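RNA-dependent RNA Polymerase (Bombyx mori cytoplasmic polyhedrosis virus, PDB 6TZ0) catalyses RNA-templated RNA synthesis, making plus strands in fully conservative transcription and probably complementary minus strands during genome replication. Local coordinates at residues 39-44 with 174-179; 269-272 with 278-281; 859-864 with 869-874; 257-262 with 298-303. All blocks are in the same frame, centred on the assembly; numbering follows the deposited sequence.

How the contacts relate
From the N terminus, contact 1 comes first, closing a loop of 129 residues by bringing helix 37-44 against the chain leaving helix 166-175. Contact 4 then joins helices 257-264 and 295-306. Within its loop lies contact 2, the hairpin of strands 266-272 and 278-285, whose first strand follows directly on helix 257-264; the nearest atoms of contacts 2 and 4 are about 8 Å apart. Contact 3, much later, closes a short connection, which includes strand 867-868, between the loop at 859-864 and the 3-10 segment leading into helix 873-878. No two contacts cross. Contacts 2 and 4, and the 174-179 side of contact 1, belong to the N-terminal family region; contact 3 reaches into the C-terminal one.

Contact 1. Residues 39-44 with 174-179; sequences ARHDFL and LFHKGD
His-41 NE2 is the polar atom on which this surface contact centres, although none of its neighbours across the interface is close enough for a hydrogen bond. The two segments meet through a pair of histidine rings, between helix 37-44 and the loop that follows helix 166-175. Gly-178 O lies at the edge of the His-41 ring, near its plane, 3.8 Å from NE2. The carbonyl group of Asp-179 comes over one face of the same ring, with Asp-179 C 3.6 Å from His-41 NE2 and the oxygen above the ring centre. The imidazole is thus met by two successive backbone carbonyls from different sides.

The rings of His-41 and His-176 approach rim to rim, with centroids 5.6 Å apart and planes inclined at 39°. In both residues CG stands anti to the backbone N (chi1 -171° in His-41, -175° in His-176), and this directs each imidazole toward the other segment. Phe-45 meets both rings, and Phe-181 packs edge-to-face with His-41, so the pair is part of a small aromatic cluster. Gly-178 shapes the loop, with backbone angles (positive phi, extended psi) that suit a residue without a side chain.

The ATP site seen for this protein is nearby, though no ATP is bound to this chain in the model: the side chains of His-41 and the ATP-binding Arg-37 are about 6 Å apart. Between the histidines themselves, the closest approach is His-41 CE1 to His-176 CE1, at 3.9 Å.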
loop_
_atom_site.group_PDB
_atom_site.type_symbol
_atom_site.label_atom_id
_atom_site.label_comp_id
_atom_site.label_asym_id
_atom_site.label_seq_id
_atom_site.Cartn_x
_atom_site.Cartn_y
_atom_site.Cartn_z
ATOM N N ALA A 39 -19.598 -36.681 17.107
ATOM C CA ALA A 39 -18.651 -37.557 16.431
ATOM C C ALA A 39 -17.271 -36.925 16.326
ATOM O O ALA A 39 -16.270 -37.643 16.319
ATOM C CB ALA A 39 -19.166 -37.929 15.044
ATOM N N ARG A 40 -17.190 -35.594 16.275
ATOM C CA ARG A 40 -15.882 -34.945 16.238
ATOM C C ARG A 40 -15.185 -35.018 17.590
ATOM O O ARG A 40 -13.970 -35.243 17.651
ATOM C CB ARG A 40 -16.019 -33.499 15.772
ATOM C CG ARG A 40 -16.402 -33.389 14.316
ATOM C CD ARG A 40 -16.173 -32.000 13.764
ATOM N NE ARG A 40 -17.054 -30.991 14.331
ATOM C CZ ARG A 40 -18.254 -30.697 13.846
ATOM N NH1 ARG A 40 -18.720 -31.348 12.795
ATOM N NH2 ARG A 40 -18.992 -29.758 14.415
ATOM N N HIS A 41 -15.937 -34.849 18.682
ATOM C CA HIS A 41 -15.366 -35.060 20.006
ATOM C C HIS A 41 -15.008 -36.523 20.230
ATOM O O HIS A 41 -14.035 -36.815 20.930
ATOM C CB HIS A 41 -16.336 -34.581 21.088
ATOM C CG HIS A 41 -15.744 -34.564 22.463
ATOM N ND1 HIS A 41 -15.703 -35.681 23.269
ATOM C CD2 HIS A 41 -15.170 -33.567 23.173
ATOM C CE1 HIS A 41 -15.118 -35.374 24.411
ATOM N NE2 HIS A 41 -14.790 -34.096 24.382
ATOM N N ASP A 42 -15.767 -37.446 19.636
ATOM C CA ASP A 42 -15.449 -38.866 19.752
ATOM C C ASP A 42 -14.196 -39.222 18.959
ATOM O O ASP A 42 -13.378 -40.031 19.409
ATOM C CB ASP A 42 -16.639 -39.691 19.268
ATOM C CG ASP A 42 -16.565 -41.144 19.690
ATOM O OD1 ASP A 42 -15.639 -41.520 20.436
ATOM O OD2 ASP A 42 -17.440 -41.923 19.260
ATOM N N PHE A 43 -14.035 -38.631 17.776
ATOM C CA PHE A 43 -12.886 -38.923 16.929
ATOM C C PHE A 43 -11.611 -38.319 17.495
ATOM O O PHE A 43 -10.559 -38.968 17.497
ATOM C CB PHE A 43 -13.146 -38.396 15.520
ATOM C CG PHE A 43 -12.025 -38.643 14.559
ATOM C CD1 PHE A 43 -11.806 -39.907 14.044
ATOM C CD2 PHE A 43 -11.201 -37.605 14.150
ATOM C CE1 PHE A 43 -10.782 -40.139 13.156
ATOM C CE2 PHE A 43 -10.172 -37.832 13.261
ATOM C CZ PHE A 43 -9.963 -39.100 12.765
ATOM N N LEU A 44 -11.680 -37.080 17.975
ATOM C CA LEU A 44 -10.478 -36.434 18.477
ATOM C C LEU A 44 -10.086 -36.917 19.862
ATOM O O LEU A 44 -8.918 -36.789 20.236
ATOM C CB LEU A 44 -10.663 -34.915 18.495
ATOM C CG LEU A 44 -10.785 -34.225 17.135
ATOM C CD1 LEU A 44 -11.132 -32.767 17.310
ATOM C CD2 LEU A 44 -9.500 -34.362 16.352
ATOM N N LEU A 174 -3.947 -31.433 25.605
ATOM C CA LEU A 174 -4.235 -30.004 25.586
ATOM C C LEU A 174 -5.717 -29.671 25.505
ATOM O O LEU A 174 -6.117 -28.606 25.979
ATOM C CB LEU A 174 -3.509 -29.325 24.419
ATOM C CG LEU A 174 -1.984 -29.216 24.493
ATOM C CD1 LEU A 174 -1.420 -28.709 23.184
ATOM C CD2 LEU A 174 -1.563 -28.313 25.634
ATOM N N PHE A 175 -6.554 -30.539 24.932
ATOM C CA PHE A 175 -7.912 -30.129 24.615
ATOM C C PHE A 175 -9.003 -31.042 25.156
ATOM O O PHE A 175 -10.180 -30.772 24.905
ATOM C CB PHE A 175 -8.083 -30.010 23.092
ATOM C CG PHE A 175 -7.060 -29.135 22.443
ATOM C CD1 PHE A 175 -7.107 -27.764 22.591
ATOM C CD2 PHE A 175 -6.057 -29.690 21.666
ATOM C CE1 PHE A 175 -6.158 -26.958 21.996
ATOM C CE2 PHE A 175 -5.108 -28.891 21.066
ATOM C CZ PHE A 175 -5.160 -27.524 21.231
ATOM N N HIS A 176 -8.666 -32.111 25.875
ATOM C CA HIS A 176 -9.692 -32.993 26.433
ATOM C C HIS A 176 -9.968 -32.547 27.860
ATOM O O HIS A 176 -9.279 -32.933 28.804
ATOM C CB HIS A 176 -9.264 -34.450 26.368
ATOM C CG HIS A 176 -10.318 -35.408 26.822
ATOM N ND1 HIS A 176 -11.478 -35.628 26.113
ATOM C CD2 HIS A 176 -10.381 -36.222 27.901
ATOM C CE1 HIS A 176 -12.216 -36.526 26.740
ATOM N NE2 HIS A 176 -11.571 -36.904 27.828
ATOM N N LYS A 177 -10.987 -31.705 28.016
ATOM C CA LYS A 177 -11.413 -31.186 29.314
ATOM C C LYS A 177 -12.908 -31.474 29.413
ATOM O O LYS A 177 -13.733 -30.626 29.064
ATOM C CB LYS A 177 -11.115 -29.692 29.457
ATOM C CG LYS A 177 -9.754 -29.323 30.042
ATOM C CD LYS A 177 -8.605 -29.591 29.086
ATOM C CE LYS A 177 -7.266 -29.386 29.752
ATOM N NZ LYS A 177 -7.108 -27.992 30.230
ATOM N N GLY A 178 -13.258 -32.665 29.883
ATOM C CA GLY A 178 -14.652 -33.027 30.040
ATOM C C GLY A 178 -15.182 -33.846 28.880
ATOM O O GLY A 178 -14.444 -34.542 28.179
ATOM N N ASP A 179 -16.497 -33.758 28.685
ATOM C CA ASP A 179 -17.175 -34.457 27.601
ATOM C C ASP A 179 -17.656 -33.523 26.501
ATOM O O ASP A 179 -18.449 -33.940 25.651
ATOM C CB ASP A 179 -18.351 -35.273 28.144
ATOM C CG ASP A 179 -17.903 -36.538 28.851
ATOM O OD1 ASP A 179 -16.855 -37.093 28.463
ATOM O OD2 ASP A 179 -18.592 -36.980 29.791
#

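Contact 2. Residues 269-272 with 278-281; sequences VPVW and VIGH
Val-271 and Gly-280 form a hydrogen-bonded antiparallel pair in the hairpin of strands 266-272 and 278-285, and a classic beta bulge sets Ile-279 and Gly-280 together opposite Val-271. Val-271 N donates to Gly-280 O at 2.7 Å, with the donor tilted 33° from the carbonyl plane. The return bond, from Ile-279 N to Val-271 O at 3.0 Å, is straighter.

On the face that carries Pro-270, Trp-272 and Val-278, the indole and a valine methyl make a CH-pi contact. Val-278 CG2 stands 3.5 Å from the centroid of the six-membered ring of Trp-272, almost on the ring normal. That methyl is anti to the carbonyl carbon of Val-278, while CG1 (chi1 177°) leads toward the proline, approaching Pro-270 CB to 4.3 Å. Toward the other face, Val-271 CG1 meets Ile-279 CG1 at 4.0 Å.

The polar ends of the larger side chains are engaged beyond the hairpin: Trp-272 NE1 donates to Gly-730 O, and His-281 ND1 is hydrogen-bonded to His-1039 ND1. The indole is therefore fixed twice, by its N-H to a loop far along the sequence and by the valine methyl over one face, which should restrict its rotation and link the hairpin to the chain around Gly-730.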
loop_
_atom_site.group_PDB
_atom_site.type_symbol
_atom_site.label_atom_id
_atom_site.label_comp_id
_atom_site.label_asym_id
_atom_site.label_seq_id
_atom_site.Cartn_x
_atom_site.Cartn_y
_atom_site.Cartn_z
ATOM N N VAL A 269 27.351 -29.078 -6.666
ATOM C CA VAL A 269 26.181 -28.231 -6.882
ATOM C C VAL A 269 25.986 -28.107 -8.389
ATOM O O VAL A 269 26.934 -28.325 -9.156
ATOM C CB VAL A 269 26.352 -26.849 -6.210
ATOM C CG1 VAL A 269 26.633 -27.023 -4.752
ATOM C CG2 VAL A 269 27.471 -26.064 -6.863
ATOM N N PRO A 270 24.780 -27.784 -8.853
ATOM C CA PRO A 270 24.595 -27.531 -10.286
ATOM C C PRO A 270 25.125 -26.160 -10.689
ATOM O O PRO A 270 25.383 -25.288 -9.861
ATOM C CB PRO A 270 23.078 -27.619 -10.476
ATOM C CG PRO A 270 22.522 -27.303 -9.164
ATOM C CD PRO A 270 23.481 -27.864 -8.160
ATOM N N VAL A 271 25.290 -25.985 -11.999
ATOM C CA VAL A 271 25.839 -24.766 -12.580
ATOM C C VAL A 271 24.840 -24.216 -13.583
ATOM O O VAL A 271 24.414 -24.930 -14.496
ATOM C CB VAL A 271 27.202 -25.013 -13.252
ATOM C CG1 VAL A 271 27.659 -23.788 -14.010
ATOM C CG2 VAL A 271 28.238 -25.400 -12.224
ATOM N N TRP A 272 24.482 -22.950 -13.422
ATOM C CA TRP A 272 23.491 -22.299 -14.264
ATOM C C TRP A 272 24.141 -21.388 -15.293
ATOM O O TRP A 272 25.093 -20.665 -14.993
ATOM C CB TRP A 272 22.519 -21.496 -13.410
ATOM C CG TRP A 272 21.581 -22.345 -12.639
ATOM C CD1 TRP A 272 21.789 -22.881 -11.408
ATOM C CD2 TRP A 272 20.260 -22.726 -13.026
ATOM N NE1 TRP A 272 20.694 -23.592 -11.015
ATOM C CE2 TRP A 272 19.737 -23.509 -11.988
ATOM C CE3 TRP A 272 19.470 -22.483 -14.154
ATOM C CZ2 TRP A 272 18.463 -24.056 -12.040
ATOM C CZ3 TRP A 272 18.205 -23.032 -14.205
ATOM C CH2 TRP A 272 17.713 -23.804 -13.155
ATOM N N VAL A 278 20.569 -25.261 -16.931
ATOM C CA VAL A 278 21.547 -26.020 -16.157
ATOM C C VAL A 278 22.533 -26.641 -17.141
ATOM O O VAL A 278 22.172 -27.521 -17.925
ATOM C CB VAL A 278 20.879 -27.090 -15.291
ATOM C CG1 VAL A 278 21.923 -27.907 -14.574
ATOM C CG2 VAL A 278 19.967 -26.448 -14.292
ATOM N N ILE A 279 23.781 -26.185 -17.098
ATOM C CA ILE A 279 24.778 -26.577 -18.083
ATOM C C ILE A 279 25.814 -27.547 -17.538
ATOM O O ILE A 279 26.485 -28.218 -18.335
ATOM C CB ILE A 279 25.465 -25.339 -18.683
ATOM C CG1 ILE A 279 26.026 -24.464 -17.562
ATOM C CG2 ILE A 279 24.493 -24.588 -19.553
ATOM C CD1 ILE A 279 26.875 -23.322 -18.030
ATOM N N GLY A 280 25.969 -27.651 -16.228
ATOM C CA GLY A 280 26.873 -28.631 -15.677
ATOM C C GLY A 280 26.759 -28.666 -14.175
ATOM O O GLY A 280 25.862 -28.063 -13.588
ATOM N N HIS A 281 27.687 -29.382 -13.561
ATOM C CA HIS A 281 27.823 -29.388 -12.118
ATOM C C HIS A 281 29.300 -29.360 -11.769
ATOM O O HIS A 281 30.133 -29.926 -12.478
ATOM C CB HIS A 281 27.154 -30.611 -11.475
ATOM C CG HIS A 281 27.811 -31.910 -11.810
ATOM N ND1 HIS A 281 27.523 -32.614 -12.956
ATOM C CD2 HIS A 281 28.759 -32.622 -11.159
ATOM C CE1 HIS A 281 28.255 -33.711 -12.991
ATOM N NE2 HIS A 281 29.019 -33.736 -11.917
#

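Contact 3. Residues 859-864 with 869-874; sequences EDESMF and AYKRRL
The ionic part of this buried contact is a salt bridge between Glu-861 OE1 and Lys-871 NZ, 2.8 Å apart, joining the loop at 859-864 to the 3-10 turn that leads into helix 873-878. The two side chains reach each other in different ways. Glu-861 runs out straight beyond CG, whereas Lys-871 is folded at chi2 (-65°) and chi3 (-70°), curling its chain so that the ammonium meets one carboxylate oxygen. The other oxygen, Glu-861 OE2, is 4.0 Å from Lys-871 NZ and has an ionic partner of its own in Arg-1188 NH2, at the end of helix 1174-1188.

Hydrogen bonds to the backbone complete the polar network. Glu-861 OE1 also accepts from Ala-847 N, and Lys-871 NZ is hydrogen-bonded to Tyr-845 O, so both ends of the salt bridge are tied to the same neighbouring run of chain.

Van der Waals contact adds little: the methyl Leu-874 CD1 lies 3.8 Å from Glu-861 OE2. The same leucine side chain also touches Arg-1188.

With both oxygens of Glu-861 engaged and cationic groups of Lys-871 and Arg-1188 beside it, the buried carboxylate is probably kept ionised. It acts as a polar junction between the loop, the turn before helix 873-878 and helix 1174-1188.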
loop_
_atom_site.group_PDB
_atom_site.type_symbol
_atom_site.label_atom_id
_atom_site.label_comp_id
_atom_site.label_asym_id
_atom_site.label_seq_id
_atom_site.Cartn_x
_atom_site.Cartn_y
_atom_site.Cartn_z
ATOM N N GLU A 859 -5.735 -43.282 -13.388
ATOM C CA GLU A 859 -4.425 -42.858 -12.922
ATOM C C GLU A 859 -4.522 -41.976 -11.685
ATOM O O GLU A 859 -5.412 -41.130 -11.572
ATOM C CB GLU A 859 -3.694 -42.136 -14.050
ATOM C CG GLU A 859 -3.233 -43.100 -15.127
ATOM C CD GLU A 859 -2.711 -42.410 -16.357
ATOM O OE1 GLU A 859 -2.926 -41.188 -16.485
ATOM O OE2 GLU A 859 -2.074 -43.089 -17.188
ATOM N N ASP A 860 -3.606 -42.204 -10.745
ATOM C CA ASP A 860 -3.462 -41.364 -9.559
ATOM C C ASP A 860 -2.953 -40.009 -10.018
ATOM O O ASP A 860 -1.769 -39.853 -10.320
ATOM C CB ASP A 860 -2.504 -42.015 -8.565
ATOM C CG ASP A 860 -2.528 -41.356 -7.195
ATOM O OD1 ASP A 860 -3.291 -40.392 -6.984
ATOM O OD2 ASP A 860 -1.766 -41.815 -6.322
ATOM N N GLU A 861 -3.854 -39.031 -10.081
ATOM C CA GLU A 861 -3.547 -37.764 -10.726
ATOM C C GLU A 861 -2.560 -36.969 -9.889
ATOM O O GLU A 861 -2.783 -36.730 -8.700
ATOM C CB GLU A 861 -4.820 -36.961 -10.959
ATOM C CG GLU A 861 -5.774 -37.622 -11.923
ATOM C CD GLU A 861 -6.999 -36.786 -12.201
ATOM O OE1 GLU A 861 -7.148 -35.723 -11.570
ATOM O OE2 GLU A 861 -7.818 -37.195 -13.046
ATOM N N SER A 862 -1.459 -36.578 -10.513
ATOM C CA SER A 862 -0.323 -36.031 -9.804
ATOM C C SER A 862 -0.565 -34.564 -9.476
ATOM O O SER A 862 -1.621 -33.996 -9.756
ATOM C CB SER A 862 0.946 -36.221 -10.632
ATOM O OG SER A 862 2.084 -35.741 -9.948
ATOM N N MET A 863 0.440 -33.926 -8.895
ATOM C CA MET A 863 0.324 -32.532 -8.502
ATOM C C MET A 863 0.501 -31.572 -9.666
ATOM O O MET A 863 0.439 -30.357 -9.460
ATOM C CB MET A 863 1.348 -32.222 -7.415
ATOM C CG MET A 863 1.171 -33.096 -6.200
ATOM S SD MET A 863 -0.499 -32.969 -5.560
ATOM C CE MET A 863 -0.465 -31.298 -4.967
ATOM N N PHE A 864 0.716 -32.083 -10.875
ATOM C CA PHE A 864 0.910 -31.257 -12.055
ATOM C C PHE A 864 -0.211 -31.433 -13.064
ATOM O O PHE A 864 -0.026 -31.131 -14.243
ATOM C CB PHE A 864 2.242 -31.585 -12.716
ATOM C CG PHE A 864 3.407 -31.447 -11.809
ATOM C CD1 PHE A 864 3.883 -30.205 -11.459
ATOM C CD2 PHE A 864 4.040 -32.565 -11.316
ATOM C CE1 PHE A 864 4.961 -30.087 -10.639
ATOM C CE2 PHE A 864 5.130 -32.454 -10.495
ATOM C CZ PHE A 864 5.588 -31.210 -10.148
ATOM N N ALA A 869 -11.503 -27.393 -18.125
ATOM C CA ALA A 869 -12.320 -28.358 -18.844
ATOM C C ALA A 869 -11.645 -29.713 -19.005
ATOM O O ALA A 869 -12.300 -30.658 -19.451
ATOM C CB ALA A 869 -12.696 -27.806 -20.219
ATOM N N TYR A 870 -10.363 -29.832 -18.653
ATOM C CA TYR A 870 -9.667 -31.107 -18.766
ATOM C C TYR A 870 -10.101 -32.097 -17.688
ATOM O O TYR A 870 -9.861 -33.300 -17.833
ATOM C CB TYR A 870 -8.154 -30.861 -18.728
ATOM C CG TYR A 870 -7.302 -32.090 -18.939
ATOM C CD1 TYR A 870 -7.284 -32.740 -20.165
ATOM C CD2 TYR A 870 -6.496 -32.584 -17.922
ATOM C CE1 TYR A 870 -6.510 -33.860 -20.365
ATOM C CE2 TYR A 870 -5.708 -33.700 -18.114
ATOM C CZ TYR A 870 -5.722 -34.333 -19.341
ATOM O OH TYR A 870 -4.940 -35.447 -19.541
ATOM N N LYS A 871 -10.782 -31.632 -16.638
ATOM C CA LYS A 871 -11.292 -32.535 -15.614
ATOM C C LYS A 871 -12.499 -33.341 -16.089
ATOM O O LYS A 871 -12.883 -34.312 -15.429
ATOM C CB LYS A 871 -11.652 -31.742 -14.359
ATOM C CG LYS A 871 -10.470 -31.084 -13.691
ATOM C CD LYS A 871 -9.509 -32.121 -13.156
ATOM C CE LYS A 871 -10.106 -32.838 -11.971
ATOM N NZ LYS A 871 -9.151 -33.813 -11.386
ATOM N N ARG A 872 -13.102 -32.968 -17.221
ATOM C CA ARG A 872 -14.240 -33.709 -17.752
ATOM C C ARG A 872 -13.816 -35.044 -18.359
ATOM O O ARG A 872 -14.640 -35.954 -18.484
ATOM C CB ARG A 872 -14.980 -32.832 -18.771
ATOM C CG ARG A 872 -16.300 -33.386 -19.264
ATOM C CD ARG A 872 -17.076 -32.425 -20.119
ATOM N NE ARG A 872 -18.241 -33.096 -20.687
ATOM C CZ ARG A 872 -19.412 -33.219 -20.072
ATOM N NH1 ARG A 872 -20.407 -33.853 -20.671
ATOM N NH2 ARG A 872 -19.594 -32.704 -18.865
ATOM N N ARG A 873 -12.529 -35.203 -18.671
ATOM C CA ARG A 873 -12.028 -36.448 -19.235
ATOM C C ARG A 873 -12.051 -37.596 -18.227
ATOM O O ARG A 873 -11.981 -38.762 -18.630
ATOM C CB ARG A 873 -10.613 -36.207 -19.768
ATOM C CG ARG A 873 -10.031 -37.292 -20.650
ATOM C CD ARG A 873 -8.669 -36.895 -21.160
ATOM N NE ARG A 873 -8.075 -37.954 -21.960
ATOM C CZ ARG A 873 -7.286 -38.902 -21.468
ATOM N NH1 ARG A 873 -6.989 -38.919 -20.179
ATOM N NH2 ARG A 873 -6.788 -39.830 -22.265
ATOM N N LEU A 874 -12.176 -37.300 -16.930
ATOM C CA LEU A 874 -12.281 -38.363 -15.936
ATOM C C LEU A 874 -13.599 -39.120 -16.059
ATOM O O LEU A 874 -13.651 -40.320 -15.763
ATOM C CB LEU A 874 -12.125 -37.779 -14.534
ATOM C CG LEU A 874 -12.022 -38.764 -13.370
ATOM C CD1 LEU A 874 -10.761 -39.596 -13.502
ATOM C CD2 LEU A 874 -12.062 -38.036 -12.045
#

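Contact 4. Residues 257-262 with 298-303; sequences YQEALH and SLRAKR
Glu-259 OE2 is held by two nitrogens of Arg-300 in a side-on salt bridge, both bonds ending on the same oxygen. Arg-300 NE lies 2.7 Å from Glu-259 OE2, with an angle of 148° at the hydrogen, and Arg-300 NH2 is 2.8 Å from that oxygen. OE2 sits at the guanidinium edge, in its plane, but the carboxylate is turned 40° away from that plane. Both donors arrive from the same face of the carboxylate.

The second oxygen faces another charge at longer range, Glu-259 OE1 being 4.1 Å from Arg-303 NH1, too far for a salt bridge. The Arg-303 guanidinium lies with one face over Leu-299 O.

Glu-259 reaches this position fully extended, its CG pointing opposite the backbone N (chi1 -176°), which carries its carboxylate across to the guanidinium of Arg-300; the Glu-259 and Leu-299 CA atoms, the nearest pair between the segments, are 9.6 Å apart. Farther out, helix 309-320 closes in, Leu-319 touching Glu-259 while Asn-312 and Ile-315 touch Arg-303. This is an interhelical salt bridge, with Arg-300 and Arg-303 one helical turn apart, that joins helices 257-264 and 295-306 in the N-terminal region of the polymerase.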
loop_
_atom_site.group_PDB
_atom_site.type_symbol
_atom_site.label_atom_id
_atom_site.label_comp_id
_atom_site.label_asym_id
_atom_site.label_seq_id
_atom_site.Cartn_x
_atom_site.Cartn_y
_atom_site.Cartn_z
ATOM N N TYR A 257 22.354 -21.955 9.709
ATOM C CA TYR A 257 22.571 -22.800 8.539
ATOM C C TYR A 257 23.827 -22.413 7.788
ATOM O O TYR A 257 24.416 -23.257 7.110
ATOM C CB TYR A 257 21.364 -22.749 7.598
ATOM C CG TYR A 257 21.221 -21.483 6.785
ATOM C CD1 TYR A 257 20.641 -20.350 7.329
ATOM C CD2 TYR A 257 21.606 -21.444 5.447
ATOM C CE1 TYR A 257 20.492 -19.204 6.586
ATOM C CE2 TYR A 257 21.461 -20.300 4.699
ATOM C CZ TYR A 257 20.903 -19.183 5.275
ATOM O OH TYR A 257 20.749 -18.039 4.531
ATOM N N GLN A 258 24.263 -21.165 7.928
ATOM C CA GLN A 258 25.501 -20.727 7.308
ATOM C C GLN A 258 26.704 -21.391 7.967
ATOM O O GLN A 258 27.627 -21.837 7.278
ATOM C CB GLN A 258 25.578 -19.208 7.388
ATOM C CG GLN A 258 26.650 -18.565 6.570
ATOM C CD GLN A 258 26.531 -17.070 6.601
ATOM O OE1 GLN A 258 25.706 -16.523 7.325
ATOM N NE2 GLN A 258 27.322 -16.397 5.795
ATOM N N GLU A 259 26.680 -21.522 9.294
ATOM C CA GLU A 259 27.732 -22.253 9.992
ATOM C C GLU A 259 27.682 -23.744 9.696
ATOM O O GLU A 259 28.733 -24.388 9.572
ATOM C CB GLU A 259 27.621 -22.011 11.494
ATOM C CG GLU A 259 28.720 -22.646 12.307
ATOM C CD GLU A 259 28.570 -22.372 13.779
ATOM O OE1 GLU A 259 27.615 -21.663 14.151
ATOM O OE2 GLU A 259 29.397 -22.873 14.566
ATOM N N ALA A 260 26.475 -24.302 9.572
ATOM C CA ALA A 260 26.347 -25.713 9.216
ATOM C C ALA A 260 26.911 -25.995 7.827
ATOM O O ALA A 260 27.658 -26.962 7.632
ATOM C CB ALA A 260 24.885 -26.141 9.292
ATOM N N LEU A 261 26.595 -25.133 6.863
ATOM C CA LEU A 261 27.080 -25.298 5.504
ATOM C C LEU A 261 28.570 -25.002 5.400
ATOM O O LEU A 261 29.244 -25.553 4.524
ATOM C CB LEU A 261 26.276 -24.393 4.576
ATOM C CG LEU A 261 26.317 -24.613 3.070
ATOM C CD1 LEU A 261 25.658 -25.932 2.711
ATOM C CD2 LEU A 261 25.603 -23.476 2.410
ATOM N N HIS A 262 29.095 -24.144 6.280
ATOM C CA HIS A 262 30.540 -23.996 6.426
ATOM C C HIS A 262 31.193 -25.296 6.874
ATOM O O HIS A 262 32.191 -25.732 6.291
ATOM C CB HIS A 262 30.852 -22.885 7.421
ATOM C CG HIS A 262 32.289 -22.829 7.831
ATOM N ND1 HIS A 262 33.285 -22.370 7.000
ATOM C CD2 HIS A 262 32.897 -23.179 8.987
ATOM C CE1 HIS A 262 34.445 -22.439 7.624
ATOM N NE2 HIS A 262 34.237 -22.925 8.833
ATOM N N SER A 298 29.355 -14.910 18.280
ATOM C CA SER A 298 28.216 -14.200 18.843
ATOM C C SER A 298 26.925 -14.977 18.640
ATOM O O SER A 298 26.079 -15.019 19.541
ATOM C CB SER A 298 28.116 -12.812 18.217
ATOM O OG SER A 298 26.992 -12.114 18.714
ATOM N N LEU A 299 26.778 -15.640 17.487
ATOM C CA LEU A 299 25.574 -16.439 17.261
ATOM C C LEU A 299 25.519 -17.672 18.165
ATOM O O LEU A 299 24.446 -18.017 18.665
ATOM C CB LEU A 299 25.465 -16.829 15.788
ATOM C CG LEU A 299 24.640 -15.908 14.879
ATOM C CD1 LEU A 299 25.232 -14.529 14.708
ATOM C CD2 LEU A 299 24.488 -16.560 13.525
ATOM N N ARG A 300 26.662 -18.318 18.422
ATOM C CA ARG A 300 26.699 -19.463 19.334
ATOM C C ARG A 300 26.360 -19.053 20.760
ATOM O O ARG A 300 25.576 -19.732 21.436
ATOM C CB ARG A 300 28.078 -20.119 19.309
ATOM C CG ARG A 300 28.414 -20.942 18.096
ATOM C CD ARG A 300 29.904 -21.198 18.106
ATOM N NE ARG A 300 30.392 -21.805 16.876
ATOM C CZ ARG A 300 31.679 -21.940 16.585
ATOM N NH1 ARG A 300 32.596 -21.501 17.433
ATOM N NH2 ARG A 300 32.049 -22.502 15.445
ATOM N N ALA A 301 26.948 -17.947 21.234
ATOM C CA ALA A 301 26.698 -17.502 22.602
ATOM C C ALA A 301 25.253 -17.056 22.791
ATOM O O ALA A 301 24.606 -17.425 23.782
ATOM C CB ALA A 301 27.655 -16.371 22.967
ATOM N N LYS A 302 24.720 -16.302 21.828
ATOM C CA LYS A 302 23.339 -15.850 21.905
ATOM C C LYS A 302 22.366 -17.010 21.767
ATOM O O LYS A 302 21.299 -17.006 22.394
ATOM C CB LYS A 302 23.106 -14.811 20.815
ATOM C CG LYS A 302 21.858 -13.996 20.950
ATOM C CD LYS A 302 21.747 -13.021 19.788
ATOM C CE LYS A 302 22.329 -11.661 20.128
ATOM N NZ LYS A 302 23.816 -11.630 20.041
ATOM N N ARG A 303 22.737 -18.027 20.989
ATOM C CA ARG A 303 21.905 -19.207 20.826
ATOM C C ARG A 303 21.871 -20.033 22.098
ATOM O O ARG A 303 20.823 -20.576 22.466
ATOM C CB ARG A 303 22.445 -20.034 19.665
ATOM C CG ARG A 303 21.587 -21.190 19.260
ATOM C CD ARG A 303 22.209 -21.996 18.135
ATOM N NE ARG A 303 22.424 -21.199 16.936
ATOM C CZ ARG A 303 23.620 -20.959 16.417
ATOM N NH1 ARG A 303 24.698 -21.469 16.987
ATOM N NH2 ARG A 303 23.742 -20.218 15.328
#